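Long-range contacts in transcriptional regulator (Saccharomonospora viridis, PDB 4NEL), which probably acts as a TetR-family repressor that binds regulatory DNA, with a C-terminal domain that here holds N,N-dimethylmethanamine: residues T10-I15 with R94-V99; D48-A53 with P111-L116; E77-L82 with M130-G135; E52-N57 with S98-V103. All coordinates share one frame; numbering follows the deposited sequence.

Contact 1 of 4, residues T10-I15 with R94-V99; sequences TAWRLI and RDEWSV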
loop_
_atom_site.group_PDB
_atom_site.type_symbol
_atom_site.label_atom_id
_atom_site.label_comp_id
_atom_site.label_asym_id
_atom_site.label_seq_id
_atom_site.Cartn_x
_atom_site.Cartn_y
_atom_site.Cartn_z
ATOM N N THR A 10 6.437 -0.674 23.375
ATOM C CA THR A 10 6.457 0.770 23.330
ATOM C C THR A 10 6.971 1.243 21.986
ATOM O O THR A 10 6.327 2.031 21.334
ATOM C CB THR A 10 7.368 1.363 24.423
ATOM O OG1 THR A 10 6.980 0.864 25.711
ATOM C CG2 THR A 10 7.258 2.858 24.397
ATOM N N ALA A 11 8.119 0.737 21.553
ATOM C CA ALA A 11 8.680 1.168 20.256
ATOM C C ALA A 11 7.706 0.921 19.067
ATOM O O ALA A 11 7.606 1.735 18.142
ATOM C CB ALA A 11 9.990 0.456 20.000
ATOM N N TRP A 12 7.027 -0.227 19.114
ATOM C CA TRP A 12 6.061 -0.640 18.105
ATOM C C TRP A 12 4.958 0.364 18.038
ATOM O O TRP A 12 4.565 0.825 16.915
ATOM C CB TRP A 12 5.554 -2.041 18.412
ATOM C CG TRP A 12 4.542 -2.536 17.473
ATOM C CD1 TRP A 12 4.760 -3.246 16.363
ATOM C CD2 TRP A 12 3.122 -2.391 17.592
ATOM N NE1 TRP A 12 3.580 -3.568 15.774
ATOM C CE2 TRP A 12 2.554 -3.038 16.507
ATOM C CE3 TRP A 12 2.283 -1.761 18.524
ATOM C CZ2 TRP A 12 1.182 -3.083 16.294
ATOM C CZ3 TRP A 12 0.898 -1.802 18.317
ATOM C CH2 TRP A 12 0.366 -2.479 17.226
ATOM N N ARG A 13 4.488 0.770 19.219
ATOM C CA ARG A 13 3.417 1.732 19.316
ATOM C C ARG A 13 3.847 3.078 18.773
ATOM O O ARG A 13 3.095 3.694 18.021
ATOM C CB ARG A 13 2.944 1.890 20.760
ATOM C CG ARG A 13 1.713 2.772 20.889
ATOM C CD ARG A 13 1.134 2.750 22.293
ATOM N NE ARG A 13 2.124 3.094 23.311
ATOM C CZ ARG A 13 2.712 2.218 24.114
ATOM N NH1 ARG A 13 2.398 0.939 24.053
ATOM N NH2 ARG A 13 3.588 2.638 24.998
ATOM N N LEU A 14 5.047 3.525 19.144
ATOM C CA LEU A 14 5.567 4.825 18.670
ATOM C C LEU A 14 5.761 4.826 17.178
ATOM O O LEU A 14 5.480 5.811 16.512
ATOM C CB LEU A 14 6.883 5.194 19.359
ATOM C CG LEU A 14 6.732 5.615 20.819
ATOM C CD1 LEU A 14 8.107 5.767 21.460
ATOM C CD2 LEU A 14 5.918 6.884 20.912
ATOM N N ILE A 15 6.264 3.710 16.650
ATOM C CA ILE A 15 6.431 3.550 15.220
ATOM C C ILE A 15 5.095 3.700 14.514
ATOM O O ILE A 15 4.943 4.427 13.521
ATOM C CB ILE A 15 7.070 2.180 14.882
ATOM C CG1 ILE A 15 8.531 2.229 15.313
ATOM C CG2 ILE A 15 6.960 1.925 13.389
ATOM C CD1 ILE A 15 9.312 0.951 15.127
ATOM N N ARG A 94 -5.474 -0.849 13.496
ATOM C CA ARG A 94 -5.038 0.340 12.761
ATOM C C ARG A 94 -3.525 0.518 12.962
ATOM O O ARG A 94 -2.762 0.813 12.025
ATOM C CB ARG A 94 -5.778 1.566 13.294
ATOM C CG ARG A 94 -5.211 2.885 12.794
ATOM C CD ARG A 94 -5.418 3.034 11.299
ATOM N NE ARG A 94 -4.777 4.224 10.725
ATOM C CZ ARG A 94 -5.347 5.419 10.611
ATOM N NH1 ARG A 94 -4.667 6.411 10.051
ATOM N NH2 ARG A 94 -6.581 5.632 11.058
ATOM N N ASP A 95 -3.083 0.318 14.202
ATOM C CA ASP A 95 -1.653 0.392 14.498
ATOM C C ASP A 95 -0.855 -0.665 13.684
ATOM O O ASP A 95 0.205 -0.360 13.137
ATOM C CB ASP A 95 -1.413 0.232 15.999
ATOM C CG ASP A 95 -1.745 1.500 16.779
ATOM O OD1 ASP A 95 -1.966 2.573 16.138
ATOM O OD2 ASP A 95 -1.740 1.415 18.013
ATOM N N GLU A 96 -1.344 -1.889 13.616
ATOM C CA GLU A 96 -0.668 -2.914 12.828
ATOM C C GLU A 96 -0.567 -2.479 11.366
ATOM O O GLU A 96 0.481 -2.660 10.734
ATOM C CB GLU A 96 -1.404 -4.226 12.916
ATOM C CG GLU A 96 -1.167 -4.931 14.235
ATOM C CD GLU A 96 -2.031 -6.158 14.399
ATOM O OE1 GLU A 96 -2.149 -6.953 13.452
ATOM O OE2 GLU A 96 -2.605 -6.323 15.490
ATOM N N TRP A 97 -1.640 -1.913 10.822
ATOM C CA TRP A 97 -1.618 -1.449 9.420
ATOM C C TRP A 97 -0.606 -0.336 9.189
ATOM O O TRP A 97 0.050 -0.328 8.180
ATOM C CB TRP A 97 -2.989 -0.984 8.960
ATOM C CG TRP A 97 -3.879 -2.054 8.503
ATOM C CD1 TRP A 97 -4.626 -2.886 9.270
ATOM C CD2 TRP A 97 -4.130 -2.419 7.156
ATOM N NE1 TRP A 97 -5.325 -3.737 8.499
ATOM C CE2 TRP A 97 -5.026 -3.490 7.179
ATOM C CE3 TRP A 97 -3.612 -2.013 5.941
ATOM C CZ2 TRP A 97 -5.472 -4.128 6.024
ATOM C CZ3 TRP A 97 -4.117 -2.605 4.780
ATOM C CH2 TRP A 97 -5.022 -3.666 4.843
ATOM N N SER A 98 -0.508 0.625 10.106
ATOM C CA SER A 98 0.513 1.670 10.014
ATOM C C SER A 98 1.910 1.074 9.952
ATOM O O SER A 98 2.740 1.531 9.191
ATOM C CB SER A 98 0.431 2.601 11.186
ATOM O OG SER A 98 1.529 3.487 11.192
ATOM N N VAL A 99 2.167 0.029 10.751
ATOM C CA VAL A 99 3.461 -0.632 10.723
ATOM C C VAL A 99 3.657 -1.370 9.380
ATOM O O VAL A 99 4.752 -1.309 8.779
ATOM C CB VAL A 99 3.658 -1.546 11.968
ATOM C CG1 VAL A 99 4.932 -2.379 11.864
ATOM C CG2 VAL A 99 3.713 -0.766 13.263
#
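Trp-12 of helix 2-18 reaches across to helix 92-107 and packs against Asp-95, Glu-96 and Val-99. The helix segments cross at 77° with their axes 9.4 Å apart, and the indole spans the space between them: its CG stands anti to the backbone N (chi1 178°), which carries the ring out toward Asp-95 and Val-99. Val-99 CG2 sits over one face of the indole in a CH-pi contact, 4.1 Å from the centroid of the five-membered ring, and the same methyl meets Ile-15 CG2 at 4.2 Å. Glu-96 approaches differently, its CG lying in the ring plane at the edge, 3.6 Å from Trp-12 CZ2. The CB of Asp-95 comes in obliquely, 3.5 Å from Trp-12 CH2.

The polar ends turn to partners outside the two segments. Asp-95 forms a salt bridge with Arg-17, at the end of the same helix as Trp-12, while Glu-96 pairs with Arg-64; Trp-12 NE1 gives its hydrogen to Asn-57 OD1, and Ser-98 OG is hydrogen-bonded to Ala-16 O. The N-terminal TetR-type region, predicted to bind DNA, thus meets the C-terminal domain through CH-pi and methylene contacts on one buried indole, while the carboxylates of Asp-95 and Glu-96 are paired with arginines outside the contact, which probably offsets their charge.

Contact 2 of 4, residues D48-A53 with P111-L116; sequences DILLEA and PKIRDL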
loop_
_atom_site.group_PDB
_atom_site.type_symbol
_atom_site.label_atom_id
_atom_site.label_comp_id
_atom_site.label_asym_id
_atom_site.label_seq_id
_atom_site.Cartn_x
_atom_site.Cartn_y
_atom_site.Cartn_z
ATOM N N ASP A 48 17.183 -2.573 14.218
ATOM C CA ASP A 48 16.756 -3.743 14.980
ATOM C C ASP A 48 15.378 -3.519 15.599
ATOM O O ASP A 48 14.616 -4.443 15.807
ATOM C CB ASP A 48 17.789 -4.145 16.035
ATOM C CG ASP A 48 19.050 -4.745 15.412
ATOM O OD1 ASP A 48 18.961 -5.675 14.581
ATOM O OD2 ASP A 48 20.146 -4.298 15.785
ATOM N N ILE A 49 15.061 -2.281 15.882
ATOM C CA ILE A 49 13.761 -1.972 16.409
ATOM C C ILE A 49 12.723 -2.165 15.282
ATOM O O ILE A 49 11.690 -2.806 15.483
ATOM C CB ILE A 49 13.776 -0.548 17.066
ATOM C CG1 ILE A 49 14.701 -0.604 18.291
ATOM C CG2 ILE A 49 12.382 -0.085 17.475
ATOM C CD1 ILE A 49 14.912 0.719 18.984
ATOM N N LEU A 50 12.985 -1.658 14.083
ATOM C CA LEU A 50 11.978 -1.825 13.029
ATOM C C LEU A 50 11.767 -3.290 12.714
ATOM O O LEU A 50 10.637 -3.735 12.453
ATOM C CB LEU A 50 12.361 -1.076 11.781
ATOM C CG LEU A 50 11.338 -1.255 10.681
ATOM C CD1 LEU A 50 9.981 -0.737 11.146
ATOM C CD2 LEU A 50 11.799 -0.541 9.429
ATOM N N LEU A 51 12.865 -4.056 12.730
ATOM C CA LEU A 51 12.813 -5.499 12.519
ATOM C C LEU A 51 11.944 -6.199 13.540
ATOM O O LEU A 51 11.100 -7.022 13.205
ATOM C CB LEU A 51 14.240 -6.048 12.671
ATOM C CG LEU A 51 14.755 -6.943 11.588
ATOM C CD1 LEU A 51 14.507 -6.314 10.218
ATOM C CD2 LEU A 51 16.254 -7.151 11.835
ATOM N N GLU A 52 12.188 -5.927 14.802
ATOM C CA GLU A 52 11.357 -6.492 15.850
ATOM C C GLU A 52 9.915 -5.974 15.791
ATOM O O GLU A 52 8.993 -6.691 16.150
ATOM C CB GLU A 52 11.978 -6.223 17.203
ATOM C CG GLU A 52 13.284 -6.947 17.421
ATOM C CD GLU A 52 13.163 -8.468 17.420
ATOM O OE1 GLU A 52 12.197 -9.026 18.008
ATOM O OE2 GLU A 52 14.066 -9.113 16.841
ATOM N N ALA A 53 9.701 -4.737 15.317
ATOM C CA ALA A 53 8.329 -4.200 15.127
ATOM C C ALA A 53 7.575 -5.076 14.116
ATOM O O ALA A 53 6.418 -5.439 14.327
ATOM C CB ALA A 53 8.370 -2.751 14.657
ATOM N N PRO A 111 16.925 -5.270 2.103
ATOM C CA PRO A 111 16.753 -6.714 1.891
ATOM C C PRO A 111 16.195 -7.515 3.076
ATOM O O PRO A 111 15.316 -8.344 2.852
ATOM C CB PRO A 111 18.167 -7.195 1.558
ATOM C CG PRO A 111 19.075 -6.031 1.773
ATOM C CD PRO A 111 18.234 -4.812 1.615
ATOM N N LYS A 112 16.699 -7.306 4.303
ATOM C CA LYS A 112 16.210 -8.090 5.477
ATOM C C LYS A 112 14.761 -7.836 5.799
ATOM O O LYS A 112 14.042 -8.767 6.170
ATOM C CB LYS A 112 17.010 -7.866 6.775
ATOM C CG LYS A 112 18.200 -8.787 7.016
ATOM C CD LYS A 112 18.657 -8.727 8.482
ATOM C CE LYS A 112 18.845 -7.285 8.987
ATOM N NZ LYS A 112 19.422 -7.129 10.362
ATOM N N ILE A 113 14.344 -6.568 5.725
ATOM C CA ILE A 113 12.948 -6.230 5.958
ATOM C C ILE A 113 12.118 -6.946 4.891
ATOM O O ILE A 113 11.066 -7.545 5.179
ATOM C CB ILE A 113 12.717 -4.688 5.892
ATOM C CG1 ILE A 113 13.282 -3.998 7.145
ATOM C CG2 ILE A 113 11.256 -4.357 5.732
ATOM C CD1 ILE A 113 12.593 -4.355 8.452
ATOM N N ARG A 114 12.620 -6.866 3.660
ATOM C CA ARG A 114 11.954 -7.429 2.472
ATOM C C ARG A 114 11.752 -8.939 2.645
ATOM O O ARG A 114 10.637 -9.445 2.504
ATOM C CB ARG A 114 12.778 -7.108 1.192
ATOM C CG ARG A 114 12.132 -7.480 -0.141
ATOM C CD ARG A 114 13.037 -7.227 -1.363
ATOM N NE ARG A 114 13.533 -5.842 -1.433
ATOM C CZ ARG A 114 14.820 -5.439 -1.339
ATOM N NH1 ARG A 114 15.831 -6.308 -1.238
ATOM N NH2 ARG A 114 15.119 -4.134 -1.394
ATOM N N ASP A 115 12.834 -9.649 2.946
ATOM C CA ASP A 115 12.784 -11.129 3.174
ATOM C C ASP A 115 11.750 -11.492 4.216
ATOM O O ASP A 115 10.893 -12.351 4.005
ATOM C CB ASP A 115 14.124 -11.642 3.674
ATOM C CG ASP A 115 15.234 -11.410 2.695
ATOM O OD1 ASP A 115 14.933 -11.231 1.490
ATOM O OD2 ASP A 115 16.408 -11.413 3.131
ATOM N N LEU A 116 11.804 -10.776 5.332
ATOM C CA LEU A 116 10.904 -11.025 6.427
ATOM C C LEU A 116 9.463 -10.653 6.015
ATOM O O LEU A 116 8.531 -11.443 6.267
ATOM C CB LEU A 116 11.396 -10.251 7.655
ATOM C CG LEU A 116 11.068 -10.796 9.062
ATOM C CD1 LEU A 116 11.530 -9.814 10.140
ATOM C CD2 LEU A 116 9.590 -11.115 9.242
#
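The carboxylate of Asp-48 turns back toward the amino group of Lys-112 near the start of this side-by-side helix pair, whose segments run only 6° from parallel with axes 10.6 Å apart. Asp-48 OD1 lies 4.5 Å from Lys-112 NZ, close enough for attraction between opposite charges but beyond a salt bridge. Leu-50 follows: its CD2 touches Ile-113 CD1 at 4.0 Å, the two side chains crossing at about a right angle. Leu-51 is the most deeply engaged residue, and its two methyls go to different partners. CD2 rests 3.5 Å from Lys-112 NZ, beside the amino end of the bent lysine chain, while CD1 meets Ile-113 CD1; that pair is modelled tighter than usual van der Waals contact, and with chi1 off the staggered positions (-130°) its detail is doubtful. Farther on, Leu-116 CD1 comes to 4.2 Å from Leu-51 O. Helix 92-107 packs alongside, with Val-103 and Ser-107 on Ile-113 and Glu-106 on Leu-50; helix 2-18 meets helix 46-69 through Ile-49 and Ala-53.

Contact 3 of 4, residues E77-L82 with M130-G135; sequences ERLVRL and MTIRTG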
loop_
_atom_site.group_PDB
_atom_site.type_symbol
_atom_site.label_atom_id
_atom_site.label_comp_id
_atom_site.label_asym_id
_atom_site.label_seq_id
_atom_site.Cartn_x
_atom_site.Cartn_y
_atom_site.Cartn_z
ATOM N N GLU A 77 -17.969 -18.962 6.625
ATOM C CA GLU A 77 -17.906 -18.269 7.910
ATOM C C GLU A 77 -16.444 -17.990 8.297
ATOM O O GLU A 77 -16.105 -16.925 8.839
ATOM C CB GLU A 77 -18.604 -19.129 9.009
ATOM C CG GLU A 77 -18.717 -18.482 10.401
ATOM C CD GLU A 77 -19.567 -19.306 11.422
ATOM O OE1 GLU A 77 -19.847 -20.515 11.197
ATOM O OE2 GLU A 77 -19.964 -18.737 12.470
ATOM N N ARG A 78 -15.581 -18.968 8.036
ATOM C CA ARG A 78 -14.167 -18.848 8.338
ATOM C C ARG A 78 -13.495 -17.758 7.508
ATOM O O ARG A 78 -12.714 -16.948 8.028
ATOM C CB ARG A 78 -13.464 -20.177 8.080
ATOM C CG ARG A 78 -12.083 -20.238 8.678
ATOM C CD ARG A 78 -11.305 -21.374 8.046
ATOM N NE ARG A 78 -11.696 -22.673 8.553
ATOM C CZ ARG A 78 -11.003 -23.339 9.478
ATOM N NH1 ARG A 78 -11.437 -24.516 9.908
ATOM N NH2 ARG A 78 -9.871 -22.826 9.985
ATOM N N LEU A 79 -13.767 -17.746 6.218
ATOM C CA LEU A 79 -13.177 -16.721 5.330
ATOM C C LEU A 79 -13.622 -15.288 5.697
ATOM O O LEU A 79 -12.823 -14.344 5.712
ATOM C CB LEU A 79 -13.500 -17.039 3.876
ATOM C CG LEU A 79 -12.844 -16.114 2.838
ATOM C CD1 LEU A 79 -11.341 -16.120 2.963
ATOM C CD2 LEU A 79 -13.245 -16.520 1.421
ATOM N N VAL A 80 -14.901 -15.134 5.999
ATOM C CA VAL A 80 -15.450 -13.826 6.401
ATOM C C VAL A 80 -14.799 -13.312 7.673
ATOM O O VAL A 80 -14.479 -12.131 7.786
ATOM C CB VAL A 80 -16.967 -13.917 6.580
ATOM C CG1 VAL A 80 -17.513 -12.702 7.348
ATOM C CG2 VAL A 80 -17.625 -14.061 5.202
ATOM N N ARG A 81 -14.635 -14.211 8.649
ATOM C CA ARG A 81 -13.969 -13.872 9.887
ATOM C C ARG A 81 -12.476 -13.542 9.629
ATOM O O ARG A 81 -11.933 -12.649 10.204
ATOM C CB ARG A 81 -14.111 -15.033 10.873
ATOM C CG ARG A 81 -13.834 -14.633 12.296
ATOM C CD ARG A 81 -14.750 -15.421 13.199
ATOM N NE ARG A 81 -14.805 -14.796 14.500
ATOM C CZ ARG A 81 -15.770 -14.989 15.390
ATOM N NH1 ARG A 81 -16.797 -15.806 15.135
ATOM N NH2 ARG A 81 -15.714 -14.334 16.543
ATOM N N LEU A 82 -11.815 -14.285 8.768
ATOM C CA LEU A 82 -10.419 -13.993 8.447
ATOM C C LEU A 82 -10.271 -12.550 7.970
ATOM O O LEU A 82 -9.370 -11.816 8.388
ATOM C CB LEU A 82 -9.891 -15.015 7.426
ATOM C CG LEU A 82 -8.454 -14.858 6.944
ATOM C CD1 LEU A 82 -7.951 -16.127 6.244
ATOM C CD2 LEU A 82 -8.388 -13.647 6.022
HETATM N N MSE A 130 -5.622 -21.705 1.714
HETATM C CA MSE A 130 -6.119 -22.955 2.326
HETATM C C MSE A 130 -7.559 -22.910 2.686
HETATM O O MSE A 130 -8.267 -23.909 2.562
HETATM C CB MSE A 130 -5.428 -23.205 3.620
HETATM C CG MSE A 130 -5.918 -24.553 4.200
HETATM SE SE MSE A 130 -4.337 -25.222 5.103
HETATM C CE MSE A 130 -3.952 -23.426 5.938
ATOM N N THR A 131 -7.998 -21.754 3.168
ATOM C CA THR A 131 -9.378 -21.566 3.502
ATOM C C THR A 131 -10.159 -21.680 2.199
ATOM O O THR A 131 -11.194 -22.297 2.143
ATOM C CB THR A 131 -9.616 -20.177 4.131
ATOM O OG1 THR A 131 -8.815 -20.022 5.314
ATOM C CG2 THR A 131 -11.056 -19.958 4.469
ATOM N N ILE A 132 -9.668 -21.094 1.124
ATOM C CA ILE A 132 -10.405 -21.190 -0.111
ATOM C C ILE A 132 -10.447 -22.653 -0.549
ATOM O O ILE A 132 -11.465 -23.143 -1.001
ATOM C CB ILE A 132 -9.861 -20.230 -1.201
ATOM C CG1 ILE A 132 -10.169 -18.748 -0.826
ATOM C CG2 ILE A 132 -10.477 -20.571 -2.558
ATOM C CD1 ILE A 132 -9.266 -17.712 -1.483
ATOM N N ARG A 133 -9.350 -23.359 -0.423
ATOM C CA ARG A 133 -9.352 -24.798 -0.786
ATOM C C ARG A 133 -10.282 -25.619 0.063
ATOM O O ARG A 133 -10.948 -26.534 -0.446
ATOM C CB ARG A 133 -7.960 -25.392 -0.703
ATOM C CG ARG A 133 -7.056 -24.803 -1.745
ATOM C CD ARG A 133 -5.906 -25.726 -2.096
ATOM N NE ARG A 133 -5.161 -25.217 -3.249
ATOM C CZ ARG A 133 -4.221 -24.282 -3.188
ATOM N NH1 ARG A 133 -3.897 -23.702 -2.032
ATOM N NH2 ARG A 133 -3.626 -23.903 -4.300
ATOM N N THR A 134 -10.319 -25.312 1.355
ATOM C CA THR A 134 -11.209 -25.998 2.293
ATOM C C THR A 134 -12.682 -25.788 1.849
ATOM O O THR A 134 -13.470 -26.726 1.794
ATOM C CB THR A 134 -10.949 -25.494 3.741
ATOM O OG1 THR A 134 -9.569 -25.678 4.098
ATOM C CG2 THR A 134 -11.803 -26.224 4.770
ATOM N N GLY A 135 -13.055 -24.562 1.454
ATOM C CA GLY A 135 -14.422 -24.324 1.009
ATOM C C GLY A 135 -14.795 -24.989 -0.309
ATOM O O GLY A 135 -15.960 -25.304 -0.544
#
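Within the all-helical C-terminal domain of this TetR-family protein, helix 75-86 runs antiparallel to the far part of helix 111-137; their segments are inclined at 160°, with axes 9.8 Å apart. Thr-131 is the centre of the contact, entering between Arg-78, Leu-79 and Leu-82. Its chi1 of -59° places CG2 anti to the backbone N, and this methyl touches both Leu-79 CB and Arg-78 CD, each at 3.9 Å. The arginine therefore contributes its aliphatic chain. On the other branch, Thr-131 OG1 has Arg-78 CD at 3.9 Å and Leu-82 CD1 at 4.1 Å, but its hydrogen-bond partner is Thr-127 O, one turn earlier in its own helix. Leu-79 CD2 extends the apolar surface to Ile-132 CG1 at 4.4 Å, where Leu-153 and Leu-149 of helix 146-166 add further cover. The hydroxyl of Thr-131 is thus tied to its own helix, although it lies in the middle of the contact, and the two helices meet mainly through methyl and methylene groups, an interface of dispersion and burial rather than of directed polar bonds.

Contact 4 of 4, residues E52-N57 with S98-V103; sequences EALRRN and SVWLQV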
loop_
_atom_site.group_PDB
_atom_site.type_symbol
_atom_site.label_atom_id
_atom_site.label_comp_id
_atom_site.label_asym_id
_atom_site.label_seq_id
_atom_site.Cartn_x
_atom_site.Cartn_y
_atom_site.Cartn_z
ATOM N N GLU A 52 12.188 -5.927 14.802
ATOM C CA GLU A 52 11.357 -6.492 15.850
ATOM C C GLU A 52 9.915 -5.974 15.791
ATOM O O GLU A 52 8.993 -6.691 16.150
ATOM C CB GLU A 52 11.978 -6.223 17.203
ATOM C CG GLU A 52 13.284 -6.947 17.421
ATOM C CD GLU A 52 13.163 -8.468 17.420
ATOM O OE1 GLU A 52 12.197 -9.026 18.008
ATOM O OE2 GLU A 52 14.066 -9.113 16.841
ATOM N N ALA A 53 9.701 -4.737 15.317
ATOM C CA ALA A 53 8.329 -4.200 15.127
ATOM C C ALA A 53 7.575 -5.076 14.116
ATOM O O ALA A 53 6.418 -5.439 14.327
ATOM C CB ALA A 53 8.370 -2.751 14.657
ATOM N N LEU A 54 8.234 -5.414 13.018
ATOM C CA LEU A 54 7.677 -6.340 12.008
ATOM C C LEU A 54 7.435 -7.718 12.612
ATOM O O LEU A 54 6.382 -8.321 12.401
ATOM C CB LEU A 54 8.599 -6.426 10.789
ATOM C CG LEU A 54 8.345 -7.528 9.744
ATOM C CD1 LEU A 54 6.905 -7.619 9.264
ATOM C CD2 LEU A 54 9.283 -7.274 8.569
ATOM N N ARG A 55 8.402 -8.222 13.364
ATOM C CA ARG A 55 8.250 -9.503 14.010
ATOM C C ARG A 55 7.038 -9.516 14.919
ATOM O O ARG A 55 6.302 -10.508 15.018
ATOM C CB ARG A 55 9.488 -9.858 14.831
ATOM C CG ARG A 55 10.732 -10.056 14.006
ATOM C CD ARG A 55 11.823 -10.708 14.849
ATOM N NE ARG A 55 13.198 -10.337 14.500
ATOM C CZ ARG A 55 13.815 -10.674 13.372
ATOM N NH1 ARG A 55 15.089 -10.326 13.177
ATOM N NH2 ARG A 55 13.161 -11.350 12.432
ATOM N N ARG A 56 6.850 -8.433 15.646
ATOM C CA ARG A 56 5.656 -8.364 16.470
ATOM C C ARG A 56 4.365 -8.429 15.624
ATOM O O ARG A 56 3.379 -9.116 15.958
ATOM C CB ARG A 56 5.694 -7.077 17.253
ATOM C CG ARG A 56 4.479 -6.910 18.120
ATOM C CD ARG A 56 4.645 -5.743 19.067
ATOM N NE ARG A 56 3.900 -6.093 20.268
ATOM C CZ ARG A 56 2.686 -5.690 20.599
ATOM N NH1 ARG A 56 2.008 -4.810 19.869
ATOM N NH2 ARG A 56 2.177 -6.154 21.723
ATOM N N ASN A 57 4.349 -7.663 14.540
ATOM C CA ASN A 57 3.199 -7.651 13.624
ATOM C C ASN A 57 2.846 -9.052 13.150
ATOM O O ASN A 57 1.662 -9.423 13.094
ATOM C CB ASN A 57 3.450 -6.728 12.419
ATOM C CG ASN A 57 2.688 -5.393 12.513
ATOM O OD1 ASN A 57 2.365 -4.883 13.587
ATOM N ND2 ASN A 57 2.368 -4.855 11.351
ATOM N N SER A 98 -0.508 0.625 10.106
ATOM C CA SER A 98 0.513 1.670 10.014
ATOM C C SER A 98 1.910 1.074 9.952
ATOM O O SER A 98 2.740 1.531 9.191
ATOM C CB SER A 98 0.431 2.601 11.186
ATOM O OG SER A 98 1.529 3.487 11.192
ATOM N N VAL A 99 2.167 0.029 10.751
ATOM C CA VAL A 99 3.461 -0.632 10.723
ATOM C C VAL A 99 3.657 -1.370 9.380
ATOM O O VAL A 99 4.752 -1.309 8.779
ATOM C CB VAL A 99 3.658 -1.546 11.968
ATOM C CG1 VAL A 99 4.932 -2.379 11.864
ATOM C CG2 VAL A 99 3.713 -0.766 13.263
ATOM N N TRP A 100 2.612 -2.022 8.857
ATOM C CA TRP A 100 2.743 -2.731 7.576
ATOM C C TRP A 100 3.037 -1.741 6.435
ATOM O O TRP A 100 3.841 -2.019 5.563
ATOM C CB TRP A 100 1.497 -3.511 7.209
ATOM C CG TRP A 100 1.302 -4.762 7.943
ATOM C CD1 TRP A 100 0.267 -5.068 8.773
ATOM C CD2 TRP A 100 2.166 -5.917 7.923
ATOM N NE1 TRP A 100 0.422 -6.347 9.258
ATOM C CE2 TRP A 100 1.588 -6.879 8.766
ATOM C CE3 TRP A 100 3.376 -6.223 7.273
ATOM C CZ2 TRP A 100 2.164 -8.141 8.969
ATOM C CZ3 TRP A 100 3.944 -7.480 7.474
ATOM C CH2 TRP A 100 3.336 -8.417 8.318
ATOM N N LEU A 101 2.357 -0.600 6.447
ATOM C CA LEU A 101 2.592 0.433 5.465
ATOM C C LEU A 101 4.039 0.840 5.432
ATOM O O LEU A 101 4.618 1.013 4.384
ATOM C CB LEU A 101 1.738 1.660 5.791
ATOM C CG LEU A 101 0.546 1.886 4.895
ATOM C CD1 LEU A 101 1.113 2.233 3.516
ATOM C CD2 LEU A 101 -0.458 0.705 4.863
ATOM N N GLN A 102 4.609 1.048 6.608
ATOM C CA GLN A 102 5.991 1.466 6.765
ATOM C C GLN A 102 6.999 0.365 6.319
ATOM O O GLN A 102 8.066 0.647 5.792
ATOM C CB GLN A 102 6.246 1.862 8.195
ATOM C CG GLN A 102 5.377 3.077 8.580
ATOM C CD GLN A 102 5.602 3.537 9.974
ATOM O OE1 GLN A 102 6.675 4.000 10.298
ATOM N NE2 GLN A 102 4.561 3.473 10.803
ATOM N N VAL A 103 6.621 -0.865 6.592
ATOM C CA VAL A 103 7.379 -2.032 6.157
ATOM C C VAL A 103 7.360 -2.095 4.633
ATOM O O VAL A 103 8.356 -2.378 3.979
ATOM C CB VAL A 103 6.741 -3.286 6.794
ATOM C CG1 VAL A 103 7.222 -4.564 6.117
ATOM C CG2 VAL A 103 7.006 -3.273 8.297
HETATM O O HOH W 1 -0.261 -8.039 11.574
#
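Asn-57 points ND2 over one face of the Trp-100 indole, where helix 46-69 crosses helix 92-107 in the helical bundle of this TetR-family protein. ND2 sits 3.2 Å from Trp-100 NE1; both are donors, so they do not bond, and the amide plane is tilted 51° from the ring. The same nitrogen, Asn-57 ND2, is 3.6 Å from Val-99 CG1. Leu-54, its CG anti to the backbone N (chi1 168°), sends CD1 to Trp-100 CZ3 at 3.5 Å and CD2 to Val-103 CG1 at 4.2 Å.

Farther out, the amide is fixed from both ends: ND2 gives a hydrogen bond to Glu-96 O, and OD1 accepts one from Trp-12 NE1. Ala-120 of helix 111-137 packs on Trp-100, whose side chain has its nearest atom about 4 Å from the bound N,N-dimethylmethanamine. A water bridges the two helices, accepting from Trp-100 NE1 at 2.9 Å and donating to Asn-57 O at 2.8 Å.

Contacts 1 and 4 form one buried core on helix 92-107, sharing Ser-98 and Val-99, with centres about 7 Å apart. Two polar links tie them: the indole N-H of contact 1 to the asparagine of contact 4, and Gln-102 NE2 to Ile-15 O. Both rely on a tryptophan, and burial there comes with hydrogen-bonded polar groups. Contact 2 shares helix 46-69 with contact 4 but is only partly buried, and adds a loose charge attraction at an exposed lysine to its leucine packing. Contact 3, also buried, uses the far part of helix 111-137, with its centre about 29 Å from that of contact 2. It lies within the C-terminal domain, whereas contacts 1 and 2 join that domain to the N-terminal TetR-type region, predicted to bind DNA.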